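Local coordinates for protein amine Dehydrogenase (Pseudomonas putida, PDB 1JMX) that probably serves as the beta-propeller subunit of a heme c-containing amine dehydrogenase that oxidatively deaminates amines, at residues G103-A108 / D172-K177; H295-V300 / L309-T314; N316-F321 / I332-G337. All coordinates share one frame; numbering follows the deposited sequence.

Interaction 1 (G103-A108 / D172-K177); sequences GKEVYA and DVKTGK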
ATOM      1  N   GLY B 103      36.240   0.109  21.330  1.00 15.17           N
ATOM      2  CA  GLY B 103      35.007   0.365  22.060  1.00 14.64           C
ATOM      3  C   GLY B 103      34.895   1.711  22.754  1.00 14.97           C
ATOM      4  O   GLY B 103      34.089   1.864  23.668  1.00 15.61           O
ATOM      5  N   LYS B 104      35.679   2.691  22.308  1.00 15.86           N
ATOM      6  CA  LYS B 104      35.678   4.022  22.910  1.00 16.89           C
ATOM      7  C   LYS B 104      34.771   5.036  22.229  1.00 15.91           C
ATOM      8  O   LYS B 104      34.451   6.068  22.810  1.00 17.73           O
ATOM      9  CB  LYS B 104      37.111   4.557  23.011  1.00 20.03           C
ATOM     10  CG  LYS B 104      37.938   3.854  24.097  1.00 25.23           C
ATOM     11  CD  LYS B 104      39.441   4.070  23.914  1.00 30.18           C
ATOM     12  CE  LYS B 104      39.793   5.549  23.892  1.00 33.96           C
ATOM     13  NZ  LYS B 104      41.186   5.773  23.417  1.00 38.21           N
ATOM     14  N   GLU B 105      34.380   4.768  20.992  1.00 14.85           N
ATOM     15  CA  GLU B 105      33.491   5.674  20.274  1.00 14.60           C
ATOM     16  C   GLU B 105      32.404   4.890  19.562  1.00 14.95           C
ATOM     17  O   GLU B 105      32.566   3.708  19.262  1.00 13.74           O
ATOM     18  CB  GLU B 105      34.237   6.489  19.219  1.00 14.35           C
ATOM     19  CG  GLU B 105      35.522   7.110  19.672  1.00 15.17           C
ATOM     20  CD  GLU B 105      36.015   8.168  18.712  1.00 16.56           C
ATOM     21  OE1 GLU B 105      36.274   7.859  17.523  1.00 16.96           O
ATOM     22  OE2 GLU B 105      36.127   9.325  19.162  1.00 19.66           O
ATOM     23  N   VAL B 106      31.295   5.574  19.303  1.00 14.80           N
ATOM     24  CA  VAL B 106      30.162   5.012  18.591  1.00 15.93           C
ATOM     25  C   VAL B 106      29.860   6.013  17.474  1.00 14.50           C
ATOM     26  O   VAL B 106      29.839   7.220  17.701  1.00 14.79           O
ATOM     27  CB  VAL B 106      28.908   4.834  19.506  1.00 17.48           C
ATOM     28  CG1 VAL B 106      27.714   4.341  18.689  1.00 17.66           C
ATOM     29  CG2 VAL B 106      29.202   3.842  20.629  1.00 17.16           C
ATOM     30  N   TYR B 107      29.706   5.501  16.261  1.00 13.17           N
ATOM     31  CA  TYR B 107      29.418   6.328  15.104  1.00 12.36           C
ATOM     32  C   TYR B 107      27.974   6.082  14.674  1.00 11.85           C
ATOM     33  O   TYR B 107      27.436   4.998  14.856  1.00 11.76           O
ATOM     34  CB  TYR B 107      30.375   5.985  13.961  1.00 13.21           C
ATOM     35  CG  TYR B 107      31.803   5.791  14.411  1.00 14.05           C
ATOM     36  CD1 TYR B 107      32.339   4.510  14.562  1.00 12.86           C
ATOM     37  CD2 TYR B 107      32.601   6.885  14.746  1.00 14.69           C
ATOM     38  CE1 TYR B 107      33.622   4.325  15.044  1.00 13.17           C
ATOM     39  CE2 TYR B 107      33.886   6.711  15.224  1.00 14.28           C
ATOM     40  CZ  TYR B 107      34.390   5.429  15.377  1.00 14.70           C
ATOM     41  OH  TYR B 107      35.651   5.262  15.889  1.00 13.79           O
ATOM     42  N   ALA B 108      27.346   7.105  14.119  1.00 11.73           N
ATOM     43  CA  ALA B 108      25.974   6.983  13.667  1.00 12.09           C
ATOM     44  C   ALA B 108      25.711   8.022  12.600  1.00 12.11           C
ATOM     45  O   ALA B 108      26.066   9.184  12.779  1.00 13.47           O
ATOM     46  CB  ALA B 108      25.023   7.191  14.837  1.00 11.39           C
ATOM     47  N   ASP B 172      37.600   7.620   7.037  1.00 15.40           N
ATOM     48  CA  ASP B 172      38.526   7.974   8.101  1.00 15.65           C
ATOM     49  C   ASP B 172      37.673   8.726   9.120  1.00 14.62           C
ATOM     50  O   ASP B 172      37.165   9.800   8.819  1.00 15.22           O
ATOM     51  CB  ASP B 172      39.605   8.906   7.551  1.00 16.20           C
ATOM     52  CG  ASP B 172      40.709   9.188   8.552  1.00 18.13           C
ATOM     53  OD1 ASP B 172      41.869   9.338   8.121  1.00 24.62           O
ATOM     54  OD2 ASP B 172      40.440   9.270   9.762  1.00 20.67           O
ATOM     55  N   VAL B 173      37.540   8.177  10.325  1.00 15.51           N
ATOM     56  CA  VAL B 173      36.727   8.808  11.362  1.00 17.04           C
ATOM     57  C   VAL B 173      37.351  10.031  12.035  1.00 17.92           C
ATOM     58  O   VAL B 173      36.705  10.670  12.857  1.00 17.99           O
ATOM     59  CB  VAL B 173      36.233   7.787  12.438  1.00 16.08           C
ATOM     60  CG1 VAL B 173      35.440   6.684  11.789  1.00 16.85           C
ATOM     61  CG2 VAL B 173      37.383   7.207  13.220  1.00 17.48           C
ATOM     62  N   LYS B 174      38.594  10.357  11.683  1.00 19.67           N
ATOM     63  CA  LYS B 174      39.284  11.526  12.249  1.00 20.46           C
ATOM     64  C   LYS B 174      39.141  12.734  11.327  1.00 19.55           C
ATOM     65  O   LYS B 174      38.857  13.845  11.784  1.00 21.35           O
ATOM     66  CB  LYS B 174      40.774  11.237  12.479  1.00 23.13           C
ATOM     67  CG  LYS B 174      41.095  10.514  13.781  1.00 28.17           C
ATOM     68  CD  LYS B 174      40.228   9.266  13.933  1.00 33.83           C
ATOM     69  CE  LYS B 174      40.474   8.515  15.229  1.00 36.27           C
ATOM     70  NZ  LYS B 174      39.440   7.442  15.416  1.00 38.96           N
ATOM     71  N   THR B 175      39.313  12.500  10.029  1.00 18.73           N
ATOM     72  CA  THR B 175      39.221  13.556   9.025  1.00 18.50           C
ATOM     73  C   THR B 175      37.859  13.576   8.330  1.00 19.24           C
ATOM     74  O   THR B 175      37.458  14.588   7.741  1.00 18.08           O
ATOM     75  CB  THR B 175      40.297  13.380   7.933  1.00 20.74           C
ATOM     76  OG1 THR B 175      39.993  12.221   7.144  1.00 20.73           O
ATOM     77  CG2 THR B 175      41.696  13.215   8.564  1.00 20.70           C
ATOM     78  N   GLY B 176      37.174  12.437   8.371  1.00 18.91           N
ATOM     79  CA  GLY B 176      35.879  12.330   7.733  1.00 19.04           C
ATOM     80  C   GLY B 176      35.970  12.145   6.232  1.00 19.83           C
ATOM     81  O   GLY B 176      34.939  12.108   5.552  1.00 20.42           O
ATOM     82  N   LYS B 177      37.187  12.071   5.696  1.00 18.88           N
ATOM     83  CA  LYS B 177      37.334  11.877   4.261  1.00 20.48           C
ATOM     84  C   LYS B 177      37.099  10.409   3.966  1.00 18.29           C
ATOM     85  O   LYS B 177      37.442   9.542   4.763  1.00 17.09           O
ATOM     86  CB  LYS B 177      38.710  12.300   3.746  1.00 24.14           C
ATOM     87  CG  LYS B 177      38.857  12.023   2.237  1.00 31.57           C
ATOM     88  CD  LYS B 177      40.302  12.126   1.720  1.00 35.68           C
ATOM     89  CE  LYS B 177      40.650  10.963   0.773  1.00 35.55           C
ATOM     90  NZ  LYS B 177      40.770   9.665   1.514  1.00 35.76           N
TER

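Interaction 2 (H295-V300 / L309-T314); sequences HTYYCV and LYLGGT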
ATOM      1  N   HIS B 295       7.311 -20.748   9.233  1.00 12.18           N
ATOM      2  CA  HIS B 295       6.853 -19.415   8.856  1.00 10.82           C
ATOM      3  C   HIS B 295       8.055 -18.632   8.336  1.00 10.88           C
ATOM      4  O   HIS B 295       9.177 -19.144   8.327  1.00 10.68           O
ATOM      5  CB  HIS B 295       6.167 -18.683  10.030  1.00 11.67           C
ATOM      6  CG  HIS B 295       7.038 -18.491  11.236  1.00 11.19           C
ATOM      7  ND1 HIS B 295       7.973 -17.483  11.328  1.00  9.01           N
ATOM      8  CD2 HIS B 295       7.094 -19.160  12.412  1.00 10.26           C
ATOM      9  CE1 HIS B 295       8.565 -17.536  12.506  1.00  8.68           C
ATOM     10  NE2 HIS B 295       8.050 -18.546  13.182  1.00 10.68           N
ATOM     11  N   THR B 296       7.815 -17.416   7.859  1.00 10.75           N
ATOM     12  CA  THR B 296       8.893 -16.583   7.343  1.00 10.51           C
ATOM     13  C   THR B 296       9.864 -16.211   8.452  1.00 10.78           C
ATOM     14  O   THR B 296       9.454 -15.952   9.583  1.00 10.69           O
ATOM     15  CB  THR B 296       8.348 -15.284   6.715  1.00 10.05           C
ATOM     16  OG1 THR B 296       7.500 -15.614   5.622  1.00 12.37           O
ATOM     17  CG2 THR B 296       9.466 -14.406   6.197  1.00  6.01           C
ATOM     18  N   TYR B 297      11.151 -16.274   8.133  1.00 10.54           N
ATOM     19  CA  TYR B 297      12.214 -15.889   9.053  1.00 10.74           C
ATOM     20  C   TYR B 297      13.068 -14.891   8.271  1.00 11.41           C
ATOM     21  O   TYR B 297      13.201 -15.011   7.054  1.00 13.18           O
ATOM     22  CB  TYR B 297      13.055 -17.095   9.481  1.00 12.15           C
ATOM     23  CG  TYR B 297      12.396 -17.998  10.503  1.00 12.06           C
ATOM     24  CD1 TYR B 297      11.726 -19.155  10.108  1.00 13.21           C
ATOM     25  CD2 TYR B 297      12.459 -17.708  11.868  1.00 11.79           C
ATOM     26  CE1 TYR B 297      11.132 -20.000  11.040  1.00 12.03           C
ATOM     27  CE2 TYR B 297      11.872 -18.548  12.810  1.00 12.39           C
ATOM     28  CZ  TYR B 297      11.205 -19.691  12.387  1.00 13.55           C
ATOM     29  OH  TYR B 297      10.581 -20.510  13.305  1.00 14.15           O
ATOM     30  N   TYR B 298      13.603 -13.886   8.952  1.00 10.53           N
ATOM     31  CA  TYR B 298      14.410 -12.863   8.285  1.00 10.99           C
ATOM     32  C   TYR B 298      15.917 -13.059   8.330  1.00 10.70           C
ATOM     33  O   TYR B 298      16.607 -12.948   7.318  1.00  9.26           O
ATOM     34  CB  TYR B 298      14.196 -11.499   8.938  1.00 10.13           C
ATOM     35  CG  TYR B 298      12.872 -10.812   8.740  1.00 11.78           C
ATOM     36  CD1 TYR B 298      12.080 -11.045   7.612  1.00 10.71           C
ATOM     37  CD2 TYR B 298      12.446  -9.853   9.658  1.00 10.70           C
ATOM     38  CE1 TYR B 298      10.895 -10.319   7.407  1.00 13.05           C
ATOM     39  CE2 TYR B 298      11.285  -9.136   9.465  1.00 11.84           C
ATOM     40  CZ  TYR B 298      10.512  -9.363   8.345  1.00 11.59           C
ATOM     41  OH  TYR B 298       9.372  -8.614   8.177  1.00 11.84           O
ATOM     42  N   CYS B 299      16.408 -13.314   9.536  1.00 11.50           N
ATOM     43  CA  CYS B 299      17.832 -13.375   9.794  1.00 12.01           C
ATOM     44  C   CYS B 299      18.501 -14.671  10.248  1.00 11.52           C
ATOM     45  O   CYS B 299      18.108 -15.271  11.246  1.00 12.31           O
ATOM     46  CB  CYS B 299      18.127 -12.267  10.805  1.00 10.60           C
ATOM     47  SG  CYS B 299      19.817 -11.771  10.945  1.00 14.00           S
ATOM     48  N   VAL B 300      19.561 -15.053   9.539  1.00 13.13           N
ATOM     49  CA  VAL B 300      20.330 -16.242   9.892  1.00 14.61           C
ATOM     50  C   VAL B 300      21.420 -15.853  10.887  1.00 15.73           C
ATOM     51  O   VAL B 300      21.851 -14.699  10.936  1.00 16.70           O
ATOM     52  CB  VAL B 300      21.030 -16.928   8.667  1.00 12.94           C
ATOM     53  CG1 VAL B 300      20.020 -17.642   7.793  1.00 14.64           C
ATOM     54  CG2 VAL B 300      21.831 -15.928   7.857  1.00 13.72           C
ATOM     55  N   LEU B 309      22.538 -23.390  13.298  1.00 19.01           N
ATOM     56  CA  LEU B 309      22.089 -22.302  12.451  1.00 17.62           C
ATOM     57  C   LEU B 309      20.797 -21.831  13.089  1.00 17.02           C
ATOM     58  O   LEU B 309      19.829 -22.585  13.187  1.00 17.06           O
ATOM     59  CB  LEU B 309      21.795 -22.812  11.036  1.00 18.72           C
ATOM     60  CG  LEU B 309      21.952 -21.892   9.818  1.00 18.77           C
ATOM     61  CD1 LEU B 309      21.299 -22.551   8.615  1.00 19.35           C
ATOM     62  CD2 LEU B 309      21.342 -20.540  10.061  1.00 19.81           C
ATOM     63  N   TYR B 310      20.812 -20.610  13.596  1.00 15.71           N
ATOM     64  CA  TYR B 310      19.634 -20.035  14.214  1.00 15.50           C
ATOM     65  C   TYR B 310      18.909 -19.165  13.204  1.00 14.72           C
ATOM     66  O   TYR B 310      19.532 -18.533  12.354  1.00 14.57           O
ATOM     67  CB  TYR B 310      20.023 -19.185  15.429  1.00 16.95           C
ATOM     68  CG  TYR B 310      20.648 -19.961  16.567  1.00 17.90           C
ATOM     69  CD1 TYR B 310      22.029 -20.166  16.618  1.00 19.31           C
ATOM     70  CD2 TYR B 310      19.864 -20.490  17.591  1.00 16.67           C
ATOM     71  CE1 TYR B 310      22.612 -20.875  17.656  1.00 18.96           C
ATOM     72  CE2 TYR B 310      20.436 -21.202  18.634  1.00 18.66           C
ATOM     73  CZ  TYR B 310      21.815 -21.391  18.660  1.00 18.76           C
ATOM     74  OH  TYR B 310      22.399 -22.091  19.689  1.00 17.75           O
ATOM     75  N   LEU B 311      17.584 -19.166  13.282  1.00 13.45           N
ATOM     76  CA  LEU B 311      16.758 -18.346  12.408  1.00 13.00           C
ATOM     77  C   LEU B 311      15.954 -17.419  13.316  1.00 12.14           C
ATOM     78  O   LEU B 311      15.198 -17.881  14.166  1.00 13.25           O
ATOM     79  CB  LEU B 311      15.827 -19.210  11.556  1.00 11.95           C
ATOM     80  CG  LEU B 311      16.463 -20.237  10.610  1.00 13.03           C
ATOM     81  CD1 LEU B 311      15.375 -20.793   9.701  1.00 12.42           C
ATOM     82  CD2 LEU B 311      17.566 -19.612   9.770  1.00 12.33           C
ATOM     83  N   GLY B 312      16.154 -16.116  13.155  1.00 11.95           N
ATOM     84  CA  GLY B 312      15.458 -15.147  13.979  1.00 10.30           C
ATOM     85  C   GLY B 312      14.680 -14.116  13.198  1.00 10.44           C
ATOM     86  O   GLY B 312      14.525 -14.233  11.990  1.00 10.90           O
ATOM     87  N   GLY B 313      14.244 -13.067  13.890  1.00 10.94           N
ATOM     88  CA  GLY B 313      13.445 -12.027  13.269  1.00 10.43           C
ATOM     89  C   GLY B 313      12.014 -12.524  13.176  1.00 10.89           C
ATOM     90  O   GLY B 313      11.729 -13.649  13.587  1.00 11.25           O
ATOM     91  N   THR B 314      11.099 -11.682  12.705  1.00 11.96           N
ATOM     92  CA  THR B 314       9.702 -12.089  12.539  1.00 13.43           C
ATOM     93  C   THR B 314       8.888 -12.207  13.853  1.00 12.37           C
ATOM     94  O   THR B 314       8.620 -11.189  14.493  1.00 11.76           O
ATOM     95  CB  THR B 314       9.650 -13.368  11.625  1.00 13.23           C
ATOM     96  OG1 THR B 314       9.872 -12.976  10.263  1.00 15.48           O
ATOM     97  CG2 THR B 314       8.347 -14.110  11.720  1.00 17.28           C
TER

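Interaction 3 (N316-F321 / I332-G337); sequences NDLAVF and IKLPGG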
ATOM      1  N   ASN B 316       8.198 -14.442  17.732  1.00 14.29           N
ATOM      2  CA  ASN B 316       8.966 -14.581  18.964  1.00 14.76           C
ATOM      3  C   ASN B 316       9.726 -15.885  19.172  1.00 15.86           C
ATOM      4  O   ASN B 316      10.056 -16.215  20.308  1.00 16.85           O
ATOM      5  CB  ASN B 316       8.074 -14.314  20.182  1.00 14.00           C
ATOM      6  CG  ASN B 316       6.978 -15.330  20.328  1.00 14.94           C
ATOM      7  OD1 ASN B 316       6.763 -16.155  19.446  1.00 16.37           O
ATOM      8  ND2 ASN B 316       6.269 -15.278  21.444  1.00 16.92           N
ATOM      9  N   ASP B 317      10.007 -16.630  18.104  1.00 14.72           N
ATOM     10  CA  ASP B 317      10.754 -17.874  18.264  1.00 14.94           C
ATOM     11  C   ASP B 317      11.979 -18.021  17.364  1.00 14.76           C
ATOM     12  O   ASP B 317      11.990 -17.561  16.218  1.00 14.52           O
ATOM     13  CB  ASP B 317       9.837 -19.105  18.099  1.00 15.82           C
ATOM     14  CG  ASP B 317       9.379 -19.321  16.659  1.00 15.22           C
ATOM     15  OD1 ASP B 317       8.410 -18.665  16.239  1.00 18.34           O
ATOM     16  OD2 ASP B 317       9.976 -20.154  15.950  1.00 14.73           O
ATOM     17  N   LEU B 318      13.034 -18.607  17.926  1.00 15.50           N
ATOM     18  CA  LEU B 318      14.255 -18.891  17.184  1.00 15.99           C
ATOM     19  C   LEU B 318      14.157 -20.340  16.719  1.00 15.42           C
ATOM     20  O   LEU B 318      13.804 -21.224  17.496  1.00 15.92           O
ATOM     21  CB  LEU B 318      15.507 -18.800  18.071  1.00 18.25           C
ATOM     22  CG  LEU B 318      16.062 -17.533  18.720  1.00 19.10           C
ATOM     23  CD1 LEU B 318      16.263 -16.446  17.687  1.00 17.97           C
ATOM     24  CD2 LEU B 318      15.139 -17.093  19.813  1.00 21.86           C
ATOM     25  N   ALA B 319      14.425 -20.582  15.445  1.00 14.29           N
ATOM     26  CA  ALA B 319      14.417 -21.946  14.952  1.00 15.05           C
ATOM     27  C   ALA B 319      15.882 -22.363  15.006  1.00 16.23           C
ATOM     28  O   ALA B 319      16.762 -21.567  14.683  1.00 17.25           O
ATOM     29  CB  ALA B 319      13.894 -22.007  13.519  1.00 13.30           C
ATOM     30  N   VAL B 320      16.158 -23.560  15.510  1.00 16.98           N
ATOM     31  CA  VAL B 320      17.533 -24.044  15.577  1.00 16.62           C
ATOM     32  C   VAL B 320      17.641 -25.164  14.558  1.00 17.75           C
ATOM     33  O   VAL B 320      16.878 -26.122  14.603  1.00 18.14           O
ATOM     34  CB  VAL B 320      17.921 -24.580  16.974  1.00 15.43           C
ATOM     35  CG1 VAL B 320      19.395 -24.956  16.990  1.00 15.49           C
ATOM     36  CG2 VAL B 320      17.641 -23.537  18.039  1.00 14.19           C
ATOM     37  N   PHE B 321      18.575 -25.013  13.628  1.00 18.02           N
ATOM     38  CA  PHE B 321      18.798 -25.980  12.571  1.00 17.94           C
ATOM     39  C   PHE B 321      20.162 -26.636  12.621  1.00 18.60           C
ATOM     40  O   PHE B 321      21.126 -26.082  13.153  1.00 18.28           O
ATOM     41  CB  PHE B 321      18.677 -25.305  11.204  1.00 17.57           C
ATOM     42  CG  PHE B 321      17.284 -25.249  10.672  1.00 18.74           C
ATOM     43  CD1 PHE B 321      16.340 -24.402  11.238  1.00 18.42           C
ATOM     44  CD2 PHE B 321      16.915 -26.041   9.584  1.00 19.01           C
ATOM     45  CE1 PHE B 321      15.044 -24.343  10.728  1.00 20.27           C
ATOM     46  CE2 PHE B 321      15.617 -25.988   9.066  1.00 18.85           C
ATOM     47  CZ  PHE B 321      14.685 -25.141   9.638  1.00 19.77           C
ATOM     48  N   ILE B 332      13.385 -22.075  20.171  1.00 21.25           N
ATOM     49  CA  ILE B 332      13.571 -21.358  21.421  1.00 19.88           C
ATOM     50  C   ILE B 332      12.451 -20.325  21.427  1.00 20.29           C
ATOM     51  O   ILE B 332      12.382 -19.473  20.541  1.00 19.69           O
ATOM     52  CB  ILE B 332      14.946 -20.637  21.466  1.00 19.36           C
ATOM     53  CG1 ILE B 332      16.084 -21.661  21.396  1.00 17.81           C
ATOM     54  CG2 ILE B 332      15.065 -19.782  22.736  1.00 19.25           C
ATOM     55  CD1 ILE B 332      17.448 -21.042  21.259  1.00 17.48           C
ATOM     56  N   LYS B 333      11.529 -20.461  22.371  1.00 20.82           N
ATOM     57  CA  LYS B 333      10.420 -19.522  22.487  1.00 22.46           C
ATOM     58  C   LYS B 333      10.865 -18.372  23.388  1.00 21.09           C
ATOM     59  O   LYS B 333      11.248 -18.591  24.536  1.00 22.65           O
ATOM     60  CB  LYS B 333       9.185 -20.228  23.063  1.00 25.49           C
ATOM     61  CG  LYS B 333       7.974 -19.329  23.350  1.00 30.03           C
ATOM     62  CD  LYS B 333       7.360 -18.743  22.086  1.00 33.17           C
ATOM     63  CE  LYS B 333       6.825 -19.828  21.141  1.00 35.06           C
ATOM     64  NZ  LYS B 333       6.212 -19.252  19.897  1.00 35.82           N
ATOM     65  N   LEU B 334      10.875 -17.161  22.839  1.00 19.82           N
ATOM     66  CA  LEU B 334      11.280 -15.973  23.586  1.00 18.10           C
ATOM     67  C   LEU B 334      10.116 -15.304  24.311  1.00 17.94           C
ATOM     68  O   LEU B 334       8.993 -15.265  23.803  1.00 19.19           O
ATOM     69  CB  LEU B 334      11.885 -14.941  22.643  1.00 15.99           C
ATOM     70  CG  LEU B 334      13.118 -15.298  21.833  1.00 15.63           C
ATOM     71  CD1 LEU B 334      13.418 -14.158  20.882  1.00 15.30           C
ATOM     72  CD2 LEU B 334      14.275 -15.556  22.770  1.00 14.65           C
ATOM     73  N   PRO B 335      10.363 -14.789  25.524  1.00 16.66           N
ATOM     74  CA  PRO B 335       9.297 -14.116  26.268  1.00 17.15           C
ATOM     75  C   PRO B 335       8.904 -12.837  25.506  1.00 16.44           C
ATOM     76  O   PRO B 335       9.762 -12.180  24.913  1.00 17.50           O
ATOM     77  CB  PRO B 335       9.975 -13.776  27.600  1.00 16.05           C
ATOM     78  CG  PRO B 335      10.951 -14.881  27.770  1.00 15.57           C
ATOM     79  CD  PRO B 335      11.539 -15.016  26.381  1.00 16.31           C
ATOM     80  N   GLY B 336       7.615 -12.507  25.500  1.00 15.99           N
ATOM     81  CA  GLY B 336       7.161 -11.310  24.813  1.00 15.23           C
ATOM     82  C   GLY B 336       6.593 -11.529  23.421  1.00 14.52           C
ATOM     83  O   GLY B 336       5.886 -12.500  23.182  1.00 15.66           O
ATOM     84  N   GLY B 337       6.918 -10.634  22.496  1.00 13.87           N
ATOM     85  CA  GLY B 337       6.395 -10.755  21.149  1.00 13.71           C
ATOM     86  C   GLY B 337       7.382 -10.819  19.995  1.00 13.69           C
ATOM     87  O   GLY B 337       8.449 -11.421  20.089  1.00 15.78           O
TER

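Interaction 1 (G103-A108 / D172-K177)
The ring of Y107 carries V173 on one face: CG1 of V173 stands over it, displaced toward the rim, 4.0 Å from the ring centroid and 21° off the normal, which is CH-pi geometry. The two side chains cross at about a right angle. V173 has CG1 anti to its carbonyl carbon (chi1 -58°), and this turns the other methyl, CG2, to the phenol end of the ring, 3.7 Å from Y107 OH. L127, V129 and L161 also pack on the tyrosine, and L161 touches V173 as well.

Beyond the ring edge lies a looser polar group. E105 OE1 sits 3.1 Å from Y107 OH, a probable hydrogen bond whose proton has another acceptor within reach. The same OE1 faces K174 NZ at 3.8 Å, a long salt bridge from the exposed lysine, reached because its chain bends at chi2 (51°). The stronger charge partner of E105 is R142, which binds OE2 and gives a weak hydrogen bond to V173 O, so one arginine reaches both segments. R142 and K174 probably keep E105 ionised.

The shape of 172-177 is set internally. D172 OD2 accepts from K174 N at 2.9 Å through its anti lone pair, an Asx turn, and T175 OG1 accepts from K177 N at 3.2 Å, an ST turn. G176 N also closes back on D172 O at 2.7 Å. The result is a hairpin loop between strands 168-171 and 178-182, set with its valine against strand 105-115 of the preceding sheet: packing between adjacent blades of a seven-bladed beta-propeller.

Interaction 2 (H295-V300 / L309-T314)
Packing is tightest where T314 meets the loop before strand 299-302. Its CG2 lies 3.0 Å from T296 O and 3.4 Å from H295 ND1, and its OG1 is 3.1 Å from T296 O, in a probable hydrogen bond whose proton has another acceptor within reach. OG1 also lies over the centre of the Y298 ring. The Y297 ring is sandwiched: L311 CB stands 3.6 Å above one face and H295 CE1 3.4 Å above the other.

At the strand end the side chains meet by apolar contact alone: V300 and L311 lie side by side, CG1 of V300 3.7 Å from CD2 of L311. Y310 is the loose element, its ring packing on V320 and I332 instead. No side faces solvent; at the loop end another protein chain closes in, an acidic side chain of it bonding Y298 OH.

G312 O accepts from both Y298 N and C299 N, a classic beta bulge, and G312 N returns a straight bond to C299 O (2.9 Å, 175°). H295 ND1 donates to T296 O at 2.8 Å, while H295 NE2 and Y297 OH both bond D317; with ND1 spent as a donor, H295 and D317 are probably a buried imidazolium-carboxylate pair.

Interaction 3 (N316-F321 / I332-G337)
I332 O, the best-held polar atom, has one short, fairly straight hydrogen bond, from L318 N in the carbonyl plane (2.8 Å, 163°), and a weaker CA-H...O contact from D317 CA at 3.2 Å. I332 N completes the hydrogen-bonded antiparallel pair by donating to L318 O. Two residues along, L334 N meets N316 O at 2.8 Å, nearly on the C=O axis.

Past the strand, the amide of N316 spans the turning chain. With CG in the crowded position between backbone N and carbonyl carbon (chi1 65°), OD1 accepts from K333 NZ at 3.2 Å and ND2 donates to G336 O at 3.3 Å, both off the carbonyl planes of their acceptors. The lysine gets there by bending at chi2 and chi3, which folds it back over the amide. These two bonds fix which way round the amide lies.

On the face bearing L318 and I332 the contact is apolar, and it is tight at L318 CD2, only 3.4 Å from L334 CG as the two leucines cross at about a right angle. V16 of strand 12-18 touches both. The arrangement is that of the outer hairpin of a propeller blade, 317-322 with edge strand 327-333, packed against the blade that contains the N-terminal strands.

How the interactions relate
Interactions 2 and 3 belong to one four-stranded blade and touch directly, their centres about 9 Å apart: the former pairs its first two strands, the latter its last two, and L309 O with F321 N joins the middle strands. Y310 packing on V320 adds a side-chain seam between them. Interaction 1 lies across the chain's centre, its nearest atoms about 19 Å from interaction 2 and 23 Å from interaction 3. It joins two different blades and is partly buried, relying on side chains alone, whereas the hairpins are backbone-bonded. Interaction 2 is buried throughout, its loop end by another chain; interaction 3 mixes a buried face with the exposed K333.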